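Rab GDP-dissociation inhibitor (Saccharomyces cerevisiae, PDB 2BCG) holds Rab GTPases such as Sec4 in the GDP-bound state by blocking nucleotide release, and extracts GDP-bound Ypt7 from vacuolar membranes. Local coordinates at residues 21-30 and 423-434; 49-59 and 76-87. All coordinates share one frame; numbering follows the deposited sequence.

How the contacts relate
Contact 2 is nested within the loop that contact 1 closes: 21-30 comes first, then 49-59 and 76-87, and 423-434 follows near the C-terminus. Contact 1 packs helix 21-32, which follows strand 14-17 of the parallel five-stranded sheet, against the late helix 424-438, tying the two ends of the chain together in the Rossmann-like part of the fold. Contact 2 is a two-stranded antiparallel sheet with a helix start beside it, packed on strands 303-317, 362-369 and 391-402 of the mixed sheet. The centres of contacts 1 and 2 are about 24 Å apart, the nearest atoms of contacts 1 and 2 about 5 Å. Asn-83 and Arg-80 of contact 2 also touch the other protein chain.

Contact 1. Residues 21-30 and 423-434; sequences ITECILSGLL and FESMTDDVKDIY
Thr-22 and Val-430 run side by side, pointing opposite ways; their CA atoms are the nearest across the two helices, whose axes approach to 9.7 Å and are inclined by -44°. Each is a knob in the other helix: Thr-22 sits among Met-426, Asp-429, Val-430 and Ile-433, while Val-430 drops between Thr-22, Ile-25, Leu-26 and Leu-29. The two branches of Thr-22 do different work. CG2, anti to the backbone N, lies 3.8 Å from Ile-433 CD1 and also meets Val-430 CG2. OG1 lies alongside Met-426, 3.3 Å from its CG, and donates to a water at 2.8 Å; that water in turn donates to Asp-429 OD2, which is also held by the backbone N of Arg-415. Val-430 uses both methyls, CG1 meeting Ile-25 CG2 crosswise at 3.8 Å.

Toward the N-terminal ends, the Met-426 chain is bent at chi2 and chi3 (-78° and -69°), which folds its methyl back over one face of the Phe-423 ring, toward its rim. The same CE touches Ile-21 CG1, and Ile-25 meets the methionine tip to tip, CD1 to SD 3.9 Å. Ile-21 CG2 packs on Phe-423 CZ. At the other end Leu-26 splits its methyls: CD1 lies across Ile-433, 3.7 Å from CG2, while CD2 comes to the rim of the Tyr-434 ring, roughly level with it. Leu-30 CD2 reaches CE2 of that ring, whose hydroxyl is hydrogen-bonded to Asp-33.

Helix 21-32 follows the first strand of the parallel sheet, as in a Rossmann-type fold, and its flank toward helix 243-254 is covered by Leu-244 and Phe-248. No direct hydrogen bond joins the two segments, so the pairing rests on interlocked apolar side chains, with the water between Thr-22 and Asp-429 as the polar link.

Contact 2. Residues 49-59 and 76-87; sequences EAASVTLSQLY and FGKDRDWNVDLI
Backbone bonds join Val-53 and Val-84 as an antiparallel hydrogen-bonded pair: Val-84 N donates to Val-53 O at 2.8 Å, and Val-53 N returns a bond to Val-84 O. Leu-86 N adds one further bond, to Ala-51 O, just past the strands. Side-chain bonds flank these. In the neighbouring non-hydrogen-bonded pair, Ser-52 OG donates to Asp-85 OD1 at 2.7 Å; Asp-85 OD2 is bonded to Tyr-236. Asp-79 OD2 takes Ser-56 N on its syn lone pair at 2.9 Å. Thr-54 is the N-cap of helix 55-62, its OG1 accepting from Gln-57 N; Asp-79, from the other segment, thus adds a bond to the first turn of this helix beside a two-stranded antiparallel sheet. Apolar contacts fill the side toward the mixed sheet. Leu-55, its CG anti to the backbone N (chi1 -170°), sets CD2 over the face of Trp-82, 3.9 Å from the centroid of the five-membered ring in a CH-pi contact, and against Phe-76 CB. Trp-82 NE1 donates to Phe-76 O, in the ring plane, which helps set the turn of the indole. Leu-58 CD2 lies across Val-84 CG1 at 3.9 Å, and both side chains rest on Ile-314.

Contact 1. Residues 21-30 and 423-434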
loop_
_atom_site.group_PDB
_atom_site.type_symbol
_atom_site.label_atom_id
_atom_site.label_comp_id
_atom_site.label_asym_id
_atom_site.label_seq_id
_atom_site.Cartn_x
_atom_site.Cartn_y
_atom_site.Cartn_z
ATOM N N ILE A 21 -3.176 -6.789 -1.268
ATOM C CA ILE A 21 -1.723 -6.646 -1.362
ATOM C C ILE A 21 -0.962 -7.976 -1.688
ATOM O O ILE A 21 -0.002 -7.961 -2.446
ATOM C CB ILE A 21 -1.168 -5.975 -0.076
ATOM C CG1 ILE A 21 0.332 -5.678 -0.180
ATOM C CG2 ILE A 21 -1.501 -6.777 1.184
ATOM C CD1 ILE A 21 0.733 -4.884 -1.368
ATOM N N THR A 22 -1.347 -9.098 -1.096
ATOM C CA THR A 22 -0.640 -10.347 -1.410
ATOM C C THR A 22 -0.671 -10.607 -2.913
ATOM O O THR A 22 0.377 -10.893 -3.518
ATOM C CB THR A 22 -1.265 -11.505 -0.656
ATOM O OG1 THR A 22 -1.205 -11.236 0.738
ATOM C CG2 THR A 22 -0.573 -12.834 -0.993
ATOM N N GLU A 23 -1.848 -10.441 -3.515
ATOM C CA GLU A 23 -2.025 -10.707 -4.956
ATOM C C GLU A 23 -1.288 -9.676 -5.793
ATOM O O GLU A 23 -0.701 -10.000 -6.832
ATOM C CB GLU A 23 -3.498 -10.695 -5.358
ATOM C CG GLU A 23 -4.237 -11.977 -5.045
ATOM C CD GLU A 23 -4.460 -12.223 -3.563
ATOM O OE1 GLU A 23 -4.526 -13.417 -3.167
ATOM O OE2 GLU A 23 -4.671 -11.242 -2.809
ATOM N N CYS A 24 -1.373 -8.403 -5.389
ATOM C CA CYS A 24 -0.699 -7.364 -6.161
ATOM C C CYS A 24 0.838 -7.570 -6.109
ATOM O O CYS A 24 1.490 -7.394 -7.122
ATOM C CB CYS A 24 -1.079 -5.965 -5.685
ATOM S SG CYS A 24 -2.803 -5.563 -6.013
ATOM N N ILE A 25 1.397 -7.995 -4.972
ATOM C CA ILE A 25 2.848 -8.258 -4.941
ATOM C C ILE A 25 3.209 -9.381 -5.889
ATOM O O ILE A 25 4.180 -9.281 -6.657
ATOM C CB ILE A 25 3.368 -8.564 -3.517
ATOM C CG1 ILE A 25 3.208 -7.293 -2.669
ATOM C CG2 ILE A 25 4.875 -8.938 -3.563
ATOM C CD1 ILE A 25 3.558 -7.487 -1.166
ATOM N N LEU A 26 2.427 -10.458 -5.813
ATOM C CA LEU A 26 2.692 -11.613 -6.689
ATOM C C LEU A 26 2.563 -11.207 -8.151
ATOM O O LEU A 26 3.422 -11.573 -8.972
ATOM C CB LEU A 26 1.780 -12.772 -6.320
ATOM C CG LEU A 26 2.175 -13.391 -4.985
ATOM C CD1 LEU A 26 0.983 -14.126 -4.409
ATOM C CD2 LEU A 26 3.391 -14.299 -5.223
ATOM N N SER A 27 1.500 -10.470 -8.492
ATOM C CA SER A 27 1.300 -10.012 -9.871
ATOM C C SER A 27 2.522 -9.195 -10.330
ATOM O O SER A 27 3.065 -9.407 -11.439
ATOM C CB SER A 27 0.011 -9.196 -9.954
ATOM O OG SER A 27 -0.161 -8.667 -11.267
ATOM N N GLY A 28 2.988 -8.275 -9.482
ATOM C CA GLY A 28 4.194 -7.493 -9.831
ATOM C C GLY A 28 5.443 -8.340 -10.023
ATOM O O GLY A 28 6.153 -8.176 -11.007
ATOM N N LEU A 29 5.700 -9.260 -9.088
ATOM C CA LEU A 29 6.902 -10.103 -9.175
ATOM C C LEU A 29 6.879 -10.980 -10.406
ATOM O O LEU A 29 7.912 -11.155 -11.084
ATOM C CB LEU A 29 7.057 -10.976 -7.915
ATOM C CG LEU A 29 7.352 -10.188 -6.636
ATOM C CD1 LEU A 29 7.329 -11.131 -5.480
ATOM C CD2 LEU A 29 8.689 -9.410 -6.730
ATOM N N LEU A 30 5.714 -11.545 -10.708
ATOM C CA LEU A 30 5.616 -12.426 -11.871
ATOM C C LEU A 30 5.720 -11.645 -13.191
ATOM O O LEU A 30 6.346 -12.125 -14.120
ATOM C CB LEU A 30 4.334 -13.224 -11.801
ATOM C CG LEU A 30 4.333 -14.257 -10.651
ATOM C CD1 LEU A 30 2.926 -14.771 -10.413
ATOM C CD2 LEU A 30 5.286 -15.462 -10.979
ATOM N N PHE A 423 3.116 -6.578 8.738
ATOM C CA PHE A 423 2.929 -7.333 7.485
ATOM C C PHE A 423 3.877 -8.539 7.289
ATOM O O PHE A 423 3.855 -9.190 6.236
ATOM C CB PHE A 423 3.004 -6.367 6.261
ATOM C CG PHE A 423 1.651 -5.875 5.729
ATOM C CD1 PHE A 423 0.577 -6.752 5.569
ATOM C CD2 PHE A 423 1.470 -4.542 5.325
ATOM C CE1 PHE A 423 -0.663 -6.322 5.047
ATOM C CE2 PHE A 423 0.250 -4.120 4.798
ATOM C CZ PHE A 423 -0.802 -5.015 4.645
ATOM N N GLU A 424 4.663 -8.919 8.312
ATOM C CA GLU A 424 5.600 -10.027 8.072
ATOM C C GLU A 424 4.894 -11.327 7.676
ATOM O O GLU A 424 5.373 -12.055 6.785
ATOM C CB GLU A 424 6.522 -10.234 9.271
ATOM C CG GLU A 424 7.939 -10.509 8.887
ATOM C CD GLU A 424 8.593 -9.427 8.002
ATOM O OE1 GLU A 424 8.224 -8.214 8.048
ATOM O OE2 GLU A 424 9.489 -9.814 7.242
ATOM N N SER A 425 3.761 -11.649 8.303
ATOM C CA SER A 425 3.082 -12.895 7.921
ATOM C C SER A 425 2.510 -12.802 6.475
ATOM O O SER A 425 2.374 -13.829 5.788
ATOM C CB SER A 425 1.988 -13.297 8.918
ATOM O OG SER A 425 0.964 -12.321 8.941
ATOM N N MET A 426 2.206 -11.592 6.002
ATOM C CA MET A 426 1.700 -11.398 4.631
ATOM C C MET A 426 2.850 -11.663 3.652
ATOM O O MET A 426 2.643 -12.374 2.665
ATOM C CB MET A 426 1.085 -9.993 4.468
ATOM C CG MET A 426 0.518 -9.647 3.075
ATOM S SD MET A 426 1.825 -9.228 1.865
ATOM C CE MET A 426 2.374 -7.633 2.567
ATOM N N THR A 427 4.064 -11.168 3.940
ATOM C CA THR A 427 5.195 -11.460 3.029
ATOM C C THR A 427 5.626 -12.932 3.123
ATOM O O THR A 427 6.094 -13.513 2.142
ATOM C CB THR A 427 6.384 -10.509 3.199
ATOM O OG1 THR A 427 6.734 -10.437 4.572
ATOM C CG2 THR A 427 5.995 -9.122 2.713
ATOM N N ASP A 428 5.495 -13.534 4.300
ATOM C CA ASP A 428 5.697 -14.997 4.391
ATOM C C ASP A 428 4.767 -15.699 3.403
ATOM O O ASP A 428 5.183 -16.656 2.722
ATOM C CB ASP A 428 5.468 -15.538 5.812
ATOM C CG ASP A 428 6.563 -15.130 6.771
ATOM O OD1 ASP A 428 6.341 -15.321 7.991
ATOM O OD2 ASP A 428 7.632 -14.647 6.330
ATOM N N ASP A 429 3.499 -15.251 3.351
ATOM C CA ASP A 429 2.502 -15.855 2.459
ATOM C C ASP A 429 2.900 -15.611 0.996
ATOM O O ASP A 429 2.894 -16.536 0.178
ATOM C CB ASP A 429 1.110 -15.279 2.738
ATOM C CG ASP A 429 -0.011 -16.128 2.167
ATOM O OD1 ASP A 429 0.195 -17.369 1.980
ATOM O OD2 ASP A 429 -1.106 -15.569 1.933
ATOM N N VAL A 430 3.265 -14.380 0.642
ATOM C CA VAL A 430 3.781 -14.124 -0.715
ATOM C C VAL A 430 4.919 -15.092 -1.097
ATOM O O VAL A 430 4.902 -15.688 -2.162
ATOM C CB VAL A 430 4.299 -12.679 -0.815
ATOM C CG1 VAL A 430 5.151 -12.440 -2.094
ATOM C CG2 VAL A 430 3.104 -11.703 -0.756
ATOM N N LYS A 431 5.915 -15.223 -0.222
ATOM C CA LYS A 431 7.100 -16.049 -0.547
ATOM C C LYS A 431 6.691 -17.503 -0.702
ATOM O O LYS A 431 7.160 -18.209 -1.628
ATOM C CB LYS A 431 8.169 -15.942 0.548
ATOM C CG LYS A 431 8.987 -14.642 0.484
ATOM C CD LYS A 431 10.110 -14.520 1.563
ATOM C CE LYS A 431 9.578 -14.141 2.944
ATOM N NZ LYS A 431 10.650 -13.856 3.975
ATOM N N ASP A 432 5.797 -17.961 0.173
ATOM C CA ASP A 432 5.342 -19.339 0.118
ATOM C C ASP A 432 4.569 -19.591 -1.184
ATOM O O ASP A 432 4.813 -20.594 -1.874
ATOM C CB ASP A 432 4.480 -19.652 1.351
ATOM C CG ASP A 432 3.993 -21.072 1.359
ATOM O OD1 ASP A 432 2.765 -21.293 1.546
ATOM O OD2 ASP A 432 4.841 -21.997 1.136
ATOM N N ILE A 433 3.676 -18.668 -1.546
ATOM C CA ILE A 433 2.851 -18.818 -2.764
ATOM C C ILE A 433 3.770 -18.785 -3.988
ATOM O O ILE A 433 3.586 -19.574 -4.926
ATOM C CB ILE A 433 1.759 -17.701 -2.888
ATOM C CG1 ILE A 433 0.702 -17.824 -1.782
ATOM C CG2 ILE A 433 1.039 -17.796 -4.273
ATOM C CD1 ILE A 433 -0.126 -16.525 -1.594
ATOM N N TYR A 434 4.783 -17.921 -3.966
ATOM C CA TYR A 434 5.679 -17.798 -5.102
ATOM C C TYR A 434 6.446 -19.114 -5.306
ATOM O O TYR A 434 6.564 -19.587 -6.449
ATOM C CB TYR A 434 6.654 -16.661 -4.888
ATOM C CG TYR A 434 7.563 -16.404 -6.055
ATOM C CD1 TYR A 434 8.741 -17.131 -6.219
ATOM C CD2 TYR A 434 7.238 -15.441 -7.011
ATOM C CE1 TYR A 434 9.587 -16.887 -7.275
ATOM C CE2 TYR A 434 8.075 -15.188 -8.083
ATOM C CZ TYR A 434 9.246 -15.919 -8.213
ATOM O OH TYR A 434 10.055 -15.661 -9.286
HETATM O O HOH W 1 -2.106 -13.105 2.594
#

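Contact 2. Residues 49-59 and 76-87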
loop_
_atom_site.group_PDB
_atom_site.type_symbol
_atom_site.label_atom_id
_atom_site.label_comp_id
_atom_site.label_asym_id
_atom_site.label_seq_id
_atom_site.Cartn_x
_atom_site.Cartn_y
_atom_site.Cartn_z
ATOM N N GLU A 49 -9.515 -6.954 0.732
ATOM C CA GLU A 49 -9.964 -6.831 2.124
ATOM C C GLU A 49 -9.140 -5.864 2.986
ATOM O O GLU A 49 -9.598 -5.428 4.066
ATOM C CB GLU A 49 -10.024 -8.211 2.781
ATOM C CG GLU A 49 -11.159 -9.081 2.251
ATOM C CD GLU A 49 -12.533 -8.552 2.632
ATOM O OE1 GLU A 49 -12.675 -7.979 3.734
ATOM O OE2 GLU A 49 -13.472 -8.707 1.832
ATOM N N ALA A 50 -7.937 -5.524 2.529
ATOM C CA ALA A 50 -7.093 -4.604 3.274
ATOM C C ALA A 50 -7.017 -3.207 2.608
ATOM O O ALA A 50 -6.056 -2.486 2.794
ATOM C CB ALA A 50 -5.686 -5.169 3.485
ATOM N N ALA A 51 -8.027 -2.880 1.805
ATOM C CA ALA A 51 -8.175 -1.543 1.213
ATOM C C ALA A 51 -8.222 -0.441 2.285
ATOM O O ALA A 51 -8.565 -0.707 3.448
ATOM C CB ALA A 51 -9.476 -1.478 0.410
ATOM N N SER A 52 -7.947 0.786 1.845
ATOM C CA SER A 52 -8.260 1.967 2.601
ATOM C C SER A 52 -9.449 2.624 1.928
ATOM O O SER A 52 -9.488 2.698 0.675
ATOM C CB SER A 52 -7.057 2.922 2.644
ATOM O OG SER A 52 -5.895 2.323 3.210
ATOM N N VAL A 53 -10.428 3.097 2.715
ATOM C CA VAL A 53 -11.660 3.606 2.118
ATOM C C VAL A 53 -12.004 5.007 2.621
ATOM O O VAL A 53 -11.455 5.490 3.627
ATOM C CB VAL A 53 -12.825 2.643 2.419
ATOM C CG1 VAL A 53 -12.521 1.226 1.867
ATOM C CG2 VAL A 53 -13.117 2.602 3.916
ATOM N N THR A 54 -12.903 5.671 1.896
ATOM C CA THR A 54 -13.364 6.979 2.314
ATOM C C THR A 54 -14.325 6.896 3.501
ATOM O O THR A 54 -14.791 5.824 3.879
ATOM C CB THR A 54 -14.122 7.704 1.175
ATOM O OG1 THR A 54 -15.314 6.953 0.846
ATOM C CG2 THR A 54 -13.227 7.905 -0.025
ATOM N N LEU A 55 -14.622 8.059 4.088
ATOM C CA LEU A 55 -15.551 8.113 5.186
ATOM C C LEU A 55 -16.961 7.726 4.754
ATOM O O LEU A 55 -17.613 6.934 5.423
ATOM C CB LEU A 55 -15.467 9.469 5.892
ATOM C CG LEU A 55 -16.188 9.641 7.216
ATOM C CD1 LEU A 55 -15.852 8.531 8.246
ATOM C CD2 LEU A 55 -15.727 10.958 7.745
ATOM N N SER A 56 -17.400 8.218 3.600
ATOM C CA SER A 56 -18.727 7.780 3.113
ATOM C C SER A 56 -18.802 6.257 2.958
ATOM O O SER A 56 -19.807 5.625 3.363
ATOM C CB SER A 56 -19.183 8.543 1.858
ATOM O OG SER A 56 -18.280 8.311 0.799
ATOM N N GLN A 57 -17.724 5.647 2.435
ATOM C CA GLN A 57 -17.668 4.186 2.350
ATOM C C GLN A 57 -17.670 3.466 3.684
ATOM O O GLN A 57 -18.211 2.370 3.840
ATOM C CB GLN A 57 -16.464 3.733 1.517
ATOM C CG GLN A 57 -16.835 3.504 0.108
ATOM C CD GLN A 57 -18.033 2.532 -0.021
ATOM O OE1 GLN A 57 -18.034 1.414 0.542
ATOM N NE2 GLN A 57 -19.072 2.976 -0.734
ATOM N N LEU A 58 -17.039 4.091 4.676
ATOM C CA LEU A 58 -17.084 3.549 5.997
ATOM C C LEU A 58 -18.539 3.481 6.525
ATOM O O LEU A 58 -18.920 2.506 7.185
ATOM C CB LEU A 58 -16.181 4.396 6.899
ATOM C CG LEU A 58 -15.286 3.735 7.906
ATOM C CD1 LEU A 58 -14.413 2.616 7.344
ATOM C CD2 LEU A 58 -14.467 4.808 8.572
ATOM N N TYR A 59 -19.330 4.540 6.287
ATOM C CA TYR A 59 -20.741 4.532 6.707
ATOM C C TYR A 59 -21.532 3.484 5.958
ATOM O O TYR A 59 -22.344 2.763 6.533
ATOM C CB TYR A 59 -21.373 5.921 6.521
ATOM C CG TYR A 59 -21.110 6.866 7.678
ATOM C CD1 TYR A 59 -21.975 6.902 8.786
ATOM C CD2 TYR A 59 -19.975 7.689 7.699
ATOM C CE1 TYR A 59 -21.714 7.756 9.871
ATOM C CE2 TYR A 59 -19.707 8.539 8.773
ATOM C CZ TYR A 59 -20.598 8.575 9.851
ATOM O OH TYR A 59 -20.319 9.403 10.907
ATOM N N PHE A 76 -16.742 16.115 9.657
ATOM C CA PHE A 76 -15.471 15.455 9.345
ATOM C C PHE A 76 -14.667 16.002 8.185
ATOM O O PHE A 76 -13.576 15.503 7.912
ATOM C CB PHE A 76 -15.723 13.973 9.105
ATOM C CG PHE A 76 -16.283 13.272 10.294
ATOM C CD1 PHE A 76 -15.527 13.154 11.453
ATOM C CD2 PHE A 76 -17.568 12.715 10.253
ATOM C CE1 PHE A 76 -16.034 12.502 12.568
ATOM C CE2 PHE A 76 -18.081 12.033 11.384
ATOM C CZ PHE A 76 -17.313 11.948 12.530
ATOM N N GLY A 77 -15.192 17.019 7.499
ATOM C CA GLY A 77 -14.539 17.537 6.297
ATOM C C GLY A 77 -14.779 16.692 5.058
ATOM O O GLY A 77 -15.636 15.799 5.041
ATOM N N LYS A 78 -14.000 16.982 4.012
ATOM C CA LYS A 78 -14.159 16.346 2.697
ATOM C C LYS A 78 -13.705 14.874 2.640
ATOM O O LYS A 78 -12.678 14.517 3.234
ATOM C CB LYS A 78 -13.414 17.171 1.633
ATOM C CG LYS A 78 -14.056 18.560 1.347
ATOM C CD LYS A 78 -15.100 18.467 0.219
ATOM C CE LYS A 78 -15.454 19.849 -0.385
ATOM N NZ LYS A 78 -16.523 20.638 0.348
ATOM N N ASP A 79 -14.485 14.046 1.931
ATOM C CA ASP A 79 -14.234 12.611 1.753
ATOM C C ASP A 79 -12.803 12.391 1.254
ATOM O O ASP A 79 -12.161 11.398 1.607
ATOM C CB ASP A 79 -15.214 12.016 0.722
ATOM C CG ASP A 79 -15.983 10.777 1.225
ATOM O OD1 ASP A 79 -16.588 10.098 0.366
ATOM O OD2 ASP A 79 -16.029 10.477 2.432
ATOM N N ARG A 80 -12.293 13.317 0.437
ATOM C CA ARG A 80 -10.959 13.130 -0.163
ATOM C C ARG A 80 -9.826 13.090 0.881
ATOM O O ARG A 80 -8.750 12.550 0.611
ATOM C CB ARG A 80 -10.658 14.193 -1.237
ATOM C CG ARG A 80 -10.896 15.657 -0.822
ATOM C CD ARG A 80 -10.608 16.620 -2.008
ATOM N NE ARG A 80 -11.117 16.102 -3.285
ATOM C CZ ARG A 80 -12.345 16.306 -3.758
ATOM N NH1 ARG A 80 -13.217 17.043 -3.082
ATOM N NH2 ARG A 80 -12.706 15.779 -4.922
ATOM N N ASP A 81 -10.055 13.668 2.057
ATOM C CA ASP A 81 -9.079 13.673 3.134
ATOM C C ASP A 81 -8.975 12.341 3.910
ATOM O O ASP A 81 -8.081 12.166 4.754
ATOM C CB ASP A 81 -9.445 14.747 4.168
ATOM C CG ASP A 81 -9.137 16.160 3.698
ATOM O OD1 ASP A 81 -9.340 17.087 4.532
ATOM O OD2 ASP A 81 -8.709 16.341 2.532
ATOM N N TRP A 82 -9.896 11.424 3.647
ATOM C CA TRP A 82 -10.008 10.205 4.463
ATOM C C TRP A 82 -9.577 8.978 3.660
ATOM O O TRP A 82 -10.114 8.743 2.573
ATOM C CB TRP A 82 -11.448 10.053 4.969
ATOM C CG TRP A 82 -11.842 11.126 5.965
ATOM C CD1 TRP A 82 -12.272 12.407 5.685
ATOM C CD2 TRP A 82 -11.803 11.017 7.385
ATOM N NE1 TRP A 82 -12.482 13.108 6.857
ATOM C CE2 TRP A 82 -12.244 12.266 7.919
ATOM C CE3 TRP A 82 -11.475 9.978 8.272
ATOM C CZ2 TRP A 82 -12.331 12.493 9.294
ATOM C CZ3 TRP A 82 -11.562 10.206 9.635
ATOM C CH2 TRP A 82 -11.987 11.452 10.137
ATOM N N ASN A 83 -8.638 8.214 4.221
ATOM C CA ASN A 83 -8.149 6.968 3.617
ATOM C C ASN A 83 -7.995 6.015 4.796
ATOM O O ASN A 83 -6.945 5.942 5.420
ATOM C CB ASN A 83 -6.784 7.167 2.949
ATOM C CG ASN A 83 -6.851 8.148 1.805
ATOM O OD1 ASN A 83 -7.401 7.826 0.751
ATOM N ND2 ASN A 83 -6.325 9.365 2.012
ATOM N N VAL A 84 -9.082 5.353 5.133
ATOM C CA VAL A 84 -9.147 4.609 6.367
ATOM C C VAL A 84 -8.930 3.120 6.135
ATOM O O VAL A 84 -9.727 2.488 5.436
ATOM C CB VAL A 84 -10.520 4.824 7.037
ATOM C CG1 VAL A 84 -10.599 4.045 8.357
ATOM C CG2 VAL A 84 -10.819 6.313 7.181
ATOM N N ASP A 85 -7.853 2.586 6.712
ATOM C CA ASP A 85 -7.555 1.150 6.602
ATOM C C ASP A 85 -8.723 0.332 7.150
ATOM O O ASP A 85 -9.249 0.589 8.253
ATOM C CB ASP A 85 -6.309 0.796 7.418
ATOM C CG ASP A 85 -5.062 1.502 6.940
ATOM O OD1 ASP A 85 -4.976 1.902 5.755
ATOM O OD2 ASP A 85 -4.148 1.647 7.788
ATOM N N LEU A 86 -9.103 -0.701 6.405
ATOM C CA LEU A 86 -10.066 -1.655 6.943
ATOM C C LEU A 86 -9.385 -2.664 7.880
ATOM O O LEU A 86 -10.016 -3.197 8.790
ATOM C CB LEU A 86 -10.734 -2.386 5.784
ATOM C CG LEU A 86 -11.606 -1.511 4.837
ATOM C CD1 LEU A 86 -12.099 -2.327 3.659
ATOM C CD2 LEU A 86 -12.809 -0.975 5.558
ATOM N N ILE A 87 -8.091 -2.918 7.617
ATOM C CA ILE A 87 -7.312 -3.888 8.383
ATOM C C ILE A 87 -5.970 -3.264 8.811
ATOM O O ILE A 87 -5.141 -2.959 7.952
ATOM C CB ILE A 87 -7.065 -5.206 7.588
ATOM C CG1 ILE A 87 -8.406 -5.838 7.235
ATOM C CG2 ILE A 87 -6.134 -6.138 8.420
ATOM C CD1 ILE A 87 -8.279 -7.166 6.488
HETATM O O HOH W 2 -6.289 -2.061 5.545
HETATM O O HOH W 3 -9.013 5.767 0.274
#